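Local structure of afamin (Homo sapiens, 6FAK) at residues T14-I25 and V253-S261. The protein carries hydrophobic molecules in body fluids, binding vitamin E and keeping lipidated Wnt proteins soluble and active. Sequence-based numbering, arbitrary orientation.
Sequences TQKFIEDNIEYI and VVQCIRDTS
The side chains of Gln15 and Arg258 run alongside each other in the same direction, the amide and guanidinium planes turned 41° apart. Arg258 NH2 donates to Gln15 OE1 at 3.2 Å, meeting a lone pair in the carbonyl plane though the bond is bent to 142°. A water fills the next place: it donates to OE1 and accepts from Arg258 NE, giving the carbonyl oxygen two donors. The arginine chain runs extended from CG to NE, laying its guanidinium over Val254 CG1, while Ile18 crosses the Arg258 chain at about a right angle and sets CD1 3.8 Å from Arg258 CG. With an alanine at Arg258, Gln15 OE1 would probably lose its direct donor, the water its NE partner, and Ile18 CD1 the arm that covers it. Segments 14-20 and 253-261 run roughly antiparallel, 149° between their directions, axes 10.3 Å apart at closest approach, joining the first albumin domain to the second in the all-helical serum albumin fold; residues 253-261 fall within the 194-298 region that holds the pocket for hydrophobic ligands. Deeper in, Ile257 sends its two branches to different partners. Ile257 and Ile18 slide past each other in opposite directions, with Ile257 CG2 4.0 Å from Ile18 CG1, and Ile257 CD1 meets Ile25 CD1 tip to tip. In Ile25, CG2 is the branch set anti to the backbone N, which turns it to Val253 and Val254; the 3.5 Å between Ile25 CG2 and Val253 CG2 is close, but Val253 has two conformers, so the tightness is doubtful. At the far end Thr14 OG1 and Ser261 OG share a 2.6 Å hydrogen bond; Ile286, from a loop, also touches the Thr14 side chain.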
ATOM      1  N   THR A  14      24.060  -9.743  -8.621  1.00 52.70           N
ATOM      2  CA  THR A  14      23.208  -9.558  -7.437  1.00 49.07           C
ATOM      3  C   THR A  14      24.019  -9.615  -6.137  1.00 47.09           C
ATOM      4  O   THR A  14      23.858  -8.745  -5.294  1.00 45.75           O
ATOM      5  CB  THR A  14      22.061 -10.602  -7.390  1.00 50.67           C
ATOM      6  OG1 THR A  14      21.292 -10.523  -8.599  1.00 46.39           O
ATOM      7  CG2 THR A  14      21.113 -10.357  -6.170  1.00 48.39           C
ATOM      8  N   GLN A  15      24.868 -10.636  -5.986  1.00 47.95           N
ATOM      9  CA  GLN A  15      25.762 -10.766  -4.822  1.00 49.88           C
ATOM     10  C   GLN A  15      26.723  -9.587  -4.725  1.00 52.22           C
ATOM     11  O   GLN A  15      27.046  -9.121  -3.625  1.00 53.87           O
ATOM     12  CB  GLN A  15      26.561 -12.079  -4.886  1.00 54.28           C
ATOM     13  CG  GLN A  15      27.396 -12.425  -3.651  1.00 58.02           C
ATOM     14  CD  GLN A  15      26.585 -12.518  -2.362  1.00 57.83           C
ATOM     15  OE1 GLN A  15      25.398 -12.838  -2.400  1.00 57.09           O
ATOM     16  NE2 GLN A  15      27.220 -12.212  -1.211  1.00 53.37           N
ATOM     17  N   LYS A  16      27.152  -9.083  -5.876  1.00 52.88           N
ATOM     18  CA  LYS A  16      27.999  -7.906  -5.891  1.00 54.34           C
ATOM     19  C   LYS A  16      27.222  -6.700  -5.456  1.00 47.89           C
ATOM     20  O   LYS A  16      27.709  -5.949  -4.645  1.00 46.00           O
ATOM     21  CB  LYS A  16      28.650  -7.653  -7.264  1.00 61.53           C
ATOM     22  CG  LYS A  16      30.113  -8.066  -7.325  1.00 74.04           C
ATOM     23  CD  LYS A  16      30.324  -9.582  -7.238  1.00 83.59           C
ATOM     24  CE  LYS A  16      30.727 -10.073  -5.851  1.00 89.15           C
ATOM     25  NZ  LYS A  16      32.007  -9.475  -5.363  1.00 91.19           N
ATOM     26  N   PHE A  17      26.038  -6.487  -6.026  1.00 46.39           N
ATOM     27  CA  PHE A  17      25.182  -5.380  -5.591  1.00 46.09           C
ATOM     28  C   PHE A  17      24.972  -5.389  -4.052  1.00 43.90           C
ATOM     29  O   PHE A  17      25.077  -4.344  -3.405  1.00 43.87           O
ATOM     30  CB  PHE A  17      23.841  -5.404  -6.317  1.00 46.37           C
ATOM     31  CG  PHE A  17      22.906  -4.296  -5.901  1.00 45.18           C
ATOM     32  CD1 PHE A  17      22.936  -3.069  -6.550  1.00 45.24           C
ATOM     33  CD2 PHE A  17      22.009  -4.471  -4.849  1.00 45.61           C
ATOM     34  CE1 PHE A  17      22.086  -2.041  -6.165  1.00 44.86           C
ATOM     35  CE2 PHE A  17      21.160  -3.440  -4.461  1.00 43.75           C
ATOM     36  CZ  PHE A  17      21.201  -2.222  -5.118  1.00 45.38           C
ATOM     37  N   ILE A  18      24.680  -6.556  -3.486  1.00 45.14           N
ATOM     38  CA  ILE A  18      24.420  -6.690  -2.034  1.00 47.31           C
ATOM     39  C   ILE A  18      25.654  -6.398  -1.190  1.00 52.69           C
ATOM     40  O   ILE A  18      25.565  -5.645  -0.197  1.00 53.55           O
ATOM     41  CB  ILE A  18      23.867  -8.081  -1.675  1.00 46.69           C
ATOM     42  CG1 ILE A  18      22.435  -8.207  -2.201  1.00 45.84           C
ATOM     43  CG2 ILE A  18      23.853  -8.307  -0.162  1.00 47.30           C
ATOM     44  CD1 ILE A  18      21.966  -9.640  -2.304  1.00 45.41           C
ATOM     45  N   GLU A  19      26.784  -6.997  -1.573  1.00 54.71           N
ATOM     46  CA  GLU A  19      28.080  -6.742  -0.906  1.00 56.83           C
ATOM     47  C   GLU A  19      28.426  -5.258  -0.935  1.00 57.27           C
ATOM     48  O   GLU A  19      28.779  -4.677   0.088  1.00 58.46           O
ATOM     49  CB  GLU A  19      29.206  -7.515  -1.594  1.00 63.39           C
ATOM     50  CG  GLU A  19      29.264  -9.007  -1.297  1.00 67.27           C
ATOM     51  CD  GLU A  19      30.415  -9.701  -2.015  1.00 74.51           C
ATOM     52  OE1 GLU A  19      31.062  -9.073  -2.893  1.00 74.85           O
ATOM     53  OE2 GLU A  19      30.686 -10.879  -1.694  1.00 83.06           O
ATOM     54  N   ASP A  20      28.325  -4.661  -2.123  1.00 55.75           N
ATOM     55  CA  ASP A  20      28.531  -3.227  -2.317  1.00 56.35           C
ATOM     56  C   ASP A  20      27.631  -2.337  -1.481  1.00 60.13           C
ATOM     57  O   ASP A  20      28.111  -1.339  -0.962  1.00 59.70           O
ATOM     58  CB  ASP A  20      28.332  -2.842  -3.789  1.00 62.14           C
ATOM     59  CG  ASP A  20      29.557  -3.139  -4.656  1.00 66.80           C
ATOM     60  OD1 ASP A  20      30.537  -3.731  -4.138  1.00 62.21           O
ATOM     61  OD2 ASP A  20      29.524  -2.766  -5.857  1.00 69.81           O
ATOM     62  N   ASN A  21      26.338  -2.688  -1.358  1.00 57.35           N
ATOM     63  CA  ASN A  21      25.342  -1.844  -0.656  1.00 52.38           C
ATOM     64  C   ASN A  21      24.993  -2.315   0.782  1.00 46.74           C
ATOM     65  O   ASN A  21      23.985  -1.926   1.334  1.00 40.96           O
ATOM     66  CB  ASN A  21      24.079  -1.724  -1.523  1.00 53.92           C
ATOM     67  CG  ASN A  21      24.344  -0.988  -2.831  1.00 60.48           C
ATOM     68  OD1 ASN A  21      24.479   0.242  -2.850  1.00 64.65           O
ATOM     69  ND2 ASN A  21      24.434  -1.738  -3.930  1.00 57.01           N
ATOM     70  N   ILE A  22      25.866  -3.128   1.369  1.00 47.51           N
ATOM     71  CA  ILE A  22      25.649  -3.769   2.660  1.00 48.45           C
ATOM     72  C   ILE A  22      25.327  -2.796   3.811  1.00 45.52           C
ATOM     73  O   ILE A  22      24.551  -3.139   4.726  1.00 44.49           O
ATOM     74  CB  ILE A  22      26.865  -4.642   3.026  1.00 54.10           C
ATOM     75  CG1 ILE A  22      26.545  -5.627   4.158  1.00 53.90           C
ATOM     76  CG2 ILE A  22      28.069  -3.776   3.381  1.00 54.91           C
ATOM     77  CD1 ILE A  22      25.489  -6.652   3.814  1.00 54.91           C
ATOM     78  N   GLU A  23      25.911  -1.605   3.757  1.00 43.69           N
ATOM     79  CA  GLU A  23      25.667  -0.569   4.738  1.00 44.45           C
ATOM     80  C   GLU A  23      24.203  -0.102   4.638  1.00 40.40           C
ATOM     81  O   GLU A  23      23.472  -0.123   5.629  1.00 41.17           O
ATOM     82  CB  GLU A  23      26.672   0.597   4.571  1.00 50.99           C
ATOM     83  CG  GLU A  23      26.368   1.833   5.421  1.00 58.58           C
ATOM     84  CD  GLU A  23      27.506   2.869   5.433  1.00 66.45           C
ATOM     85  OE1 GLU A  23      27.647   3.641   4.452  1.00 65.57           O
ATOM     86  OE2 GLU A  23      28.238   2.937   6.445  1.00 69.99           O
ATOM     87  N   TYR A  24      23.779   0.245   3.431  1.00 37.50           N
ATOM     88  CA  TYR A  24      22.420   0.699   3.173  1.00 37.56           C
ATOM     89  C   TYR A  24      21.338  -0.358   3.505  1.00 33.06           C
ATOM     90  O   TYR A  24      20.300  -0.058   4.087  1.00 30.58           O
ATOM     91  CB  TYR A  24      22.284   1.159   1.713  1.00 44.71           C
ATOM     92  CG  TYR A  24      23.307   2.209   1.311  1.00 54.86           C
ATOM     93  CD1 TYR A  24      23.318   3.472   1.911  1.00 63.42           C
ATOM     94  CD2 TYR A  24      24.293   1.928   0.346  1.00 62.27           C
ATOM     95  CE1 TYR A  24      24.277   4.427   1.557  1.00 68.42           C
ATOM     96  CE2 TYR A  24      25.234   2.882  -0.025  1.00 67.02           C
ATOM     97  CZ  TYR A  24      25.218   4.132   0.577  1.00 69.63           C
ATOM     98  OH  TYR A  24      26.159   5.076   0.217  1.00 77.24           O
ATOM     99  N   ILE A  25      21.603  -1.573   3.072  1.00 31.81           N
ATOM    100  CA  ILE A  25      20.778  -2.752   3.322  1.00 32.30           C
ATOM    101  C   ILE A  25      20.586  -3.005   4.816  1.00 30.84           C
ATOM    102  O   ILE A  25      19.458  -3.301   5.272  1.00 29.81           O
ATOM    103  CB  ILE A  25      21.419  -3.975   2.624  1.00 34.04           C
ATOM    104  CG1 ILE A  25      21.258  -3.841   1.099  1.00 36.24           C
ATOM    105  CG2 ILE A  25      20.864  -5.288   3.110  1.00 34.94           C
ATOM    106  CD1 ILE A  25      22.080  -4.877   0.354  1.00 38.71           C
ATOM    107  N   VAL A 253      15.501  -8.372   4.029  0.51 27.07           N
ATOM    108  CA  VAL A 253      15.952  -7.431   2.968  0.51 27.45           C
ATOM    109  C   VAL A 253      16.873  -8.076   1.925  0.51 27.91           C
ATOM    110  O   VAL A 253      16.683  -7.874   0.729  0.51 27.76           O
ATOM    111  CB  VAL A 253      16.571  -6.143   3.541  0.51 27.60           C
ATOM    112  CG1 VAL A 253      15.549  -5.388   4.373  0.51 27.24           C
ATOM    113  CG2 VAL A 253      17.824  -6.438   4.371  0.51 28.25           C
ATOM    114  N   VAL A 254      17.829  -8.883   2.386  1.00 28.56           N
ATOM    115  CA  VAL A 254      18.728  -9.634   1.487  1.00 29.66           C
ATOM    116  C   VAL A 254      17.987 -10.628   0.573  1.00 29.88           C
ATOM    117  O   VAL A 254      18.166 -10.615  -0.643  1.00 30.14           O
ATOM    118  CB  VAL A 254      19.857 -10.355   2.289  1.00 30.44           C
ATOM    119  CG1 VAL A 254      20.718 -11.206   1.375  1.00 31.78           C
ATOM    120  CG2 VAL A 254      20.712  -9.325   3.006  1.00 31.17           C
ATOM    121  N   GLN A 255      17.146 -11.467   1.160  1.00 29.30           N
ATOM    122  CA  GLN A 255      16.365 -12.414   0.378  1.00 30.22           C
ATOM    123  C   GLN A 255      15.420 -11.709  -0.606  1.00 29.01           C
ATOM    124  O   GLN A 255      15.175 -12.192  -1.721  1.00 28.37           O
ATOM    125  CB  GLN A 255      15.544 -13.327   1.295  1.00 31.81           C
ATOM    126  CG  GLN A 255      15.026 -14.581   0.604  1.00 36.56           C
ATOM    127  CD  GLN A 255      16.180 -15.456   0.078  1.00 40.77           C
ATOM    128  OE1 GLN A 255      17.269 -15.495   0.655  1.00 42.45           O
ATOM    129  NE2 GLN A 255      15.964 -16.070  -1.051  1.00 41.71           N
ATOM    130  N   CYS A 256      14.851 -10.601  -0.165  1.00 28.03           N
ATOM    131  CA  CYS A 256      13.988  -9.793  -1.005  1.00 28.30           C
ATOM    132  C   CYS A 256      14.714  -9.328  -2.265  1.00 28.36           C
ATOM    133  O   CYS A 256      14.189  -9.484  -3.381  1.00 27.66           O
ATOM    134  CB  CYS A 256      13.422  -8.608  -0.203  1.00 28.40           C
ATOM    135  SG  CYS A 256      12.215  -7.541  -1.022  1.00 28.09           S
ATOM    136  N   ILE A 257      15.899  -8.741  -2.072  1.00 28.89           N
ATOM    137  CA  ILE A 257      16.727  -8.264  -3.193  1.00 30.35           C
ATOM    138  C   ILE A 257      17.069  -9.421  -4.137  1.00 30.19           C
ATOM    139  O   ILE A 257      16.841  -9.296  -5.332  1.00 29.63           O
ATOM    140  CB  ILE A 257      17.997  -7.468  -2.717  1.00 31.12           C
ATOM    141  CG1 ILE A 257      17.596  -6.119  -2.147  1.00 31.42           C
ATOM    142  CG2 ILE A 257      18.965  -7.226  -3.862  1.00 32.44           C
ATOM    143  CD1 ILE A 257      18.598  -5.501  -1.193  1.00 32.25           C
ATOM    144  N   ARG A 258      17.553 -10.529  -3.578  1.00 31.26           N
ATOM    145  CA  ARG A 258      17.860 -11.755  -4.345  1.00 33.51           C
ATOM    146  C   ARG A 258      16.680 -12.298  -5.117  1.00 33.66           C
ATOM    147  O   ARG A 258      16.822 -12.642  -6.272  1.00 33.09           O
ATOM    148  CB  ARG A 258      18.355 -12.898  -3.434  1.00 35.86           C
ATOM    149  CG  ARG A 258      19.776 -12.690  -2.921  1.00 38.81           C
ATOM    150  CD  ARG A 258      20.298 -13.875  -2.109  1.00 41.86           C
ATOM    151  NE  ARG A 258      21.624 -13.579  -1.551  1.00 44.94           N
ATOM    152  CZ  ARG A 258      22.173 -14.111  -0.450  1.00 46.62           C
ATOM    153  NH1 ARG A 258      21.515 -15.005   0.286  1.00 45.04           N
ATOM    154  NH2 ARG A 258      23.378 -13.734  -0.078  1.00 49.15           N
ATOM    155  N   ASP A 259      15.534 -12.444  -4.469  1.00 32.52           N
ATOM    156  CA  ASP A 259      14.337 -12.951  -5.157  1.00 33.15           C
ATOM    157  C   ASP A 259      13.794 -11.970  -6.183  1.00 31.61           C
ATOM    158  O   ASP A 259      13.276 -12.412  -7.200  1.00 30.68           O
ATOM    159  CB  ASP A 259      13.212 -13.377  -4.187  1.00 36.20           C
ATOM    160  CG  ASP A 259      13.598 -14.543  -3.311  1.00 41.73           C
ATOM    161  OD1 ASP A 259      14.595 -15.184  -3.634  1.00 44.31           O
ATOM    162  OD2 ASP A 259      12.911 -14.827  -2.296  1.00 47.53           O
ATOM    163  N   THR A 260      13.856 -10.658  -5.919  1.00 31.20           N
ATOM    164  CA  THR A 260      13.445  -9.671  -6.906  1.00 31.48           C
ATOM    165  C   THR A 260      14.349  -9.786  -8.168  1.00 33.22           C
ATOM    166  O   THR A 260      13.852  -9.860  -9.280  1.00 32.32           O
ATOM    167  CB  THR A 260      13.506  -8.249  -6.318  1.00 31.22           C
ATOM    168  OG1 THR A 260      12.578  -8.137  -5.223  1.00 29.80           O
ATOM    169  CG2 THR A 260      13.164  -7.168  -7.373  1.00 31.86           C
ATOM    170  N   SER A 261      15.658  -9.874  -7.962  1.00 35.30           N
ATOM    171  CA  SER A 261      16.587 -10.048  -9.068  1.00 39.57           C
ATOM    172  C   SER A 261      16.302 -11.344  -9.867  1.00 38.74           C
ATOM    173  O   SER A 261      16.298 -11.347 -11.101  1.00 39.47           O
ATOM    174  CB  SER A 261      18.028 -10.005  -8.563  1.00 42.03           C
ATOM    175  OG  SER A 261      18.896 -10.419  -9.581  1.00 46.82           O
TER
HETATM  176  O   HOH W   1      23.073 -12.640  -3.670  1.00 53.15           O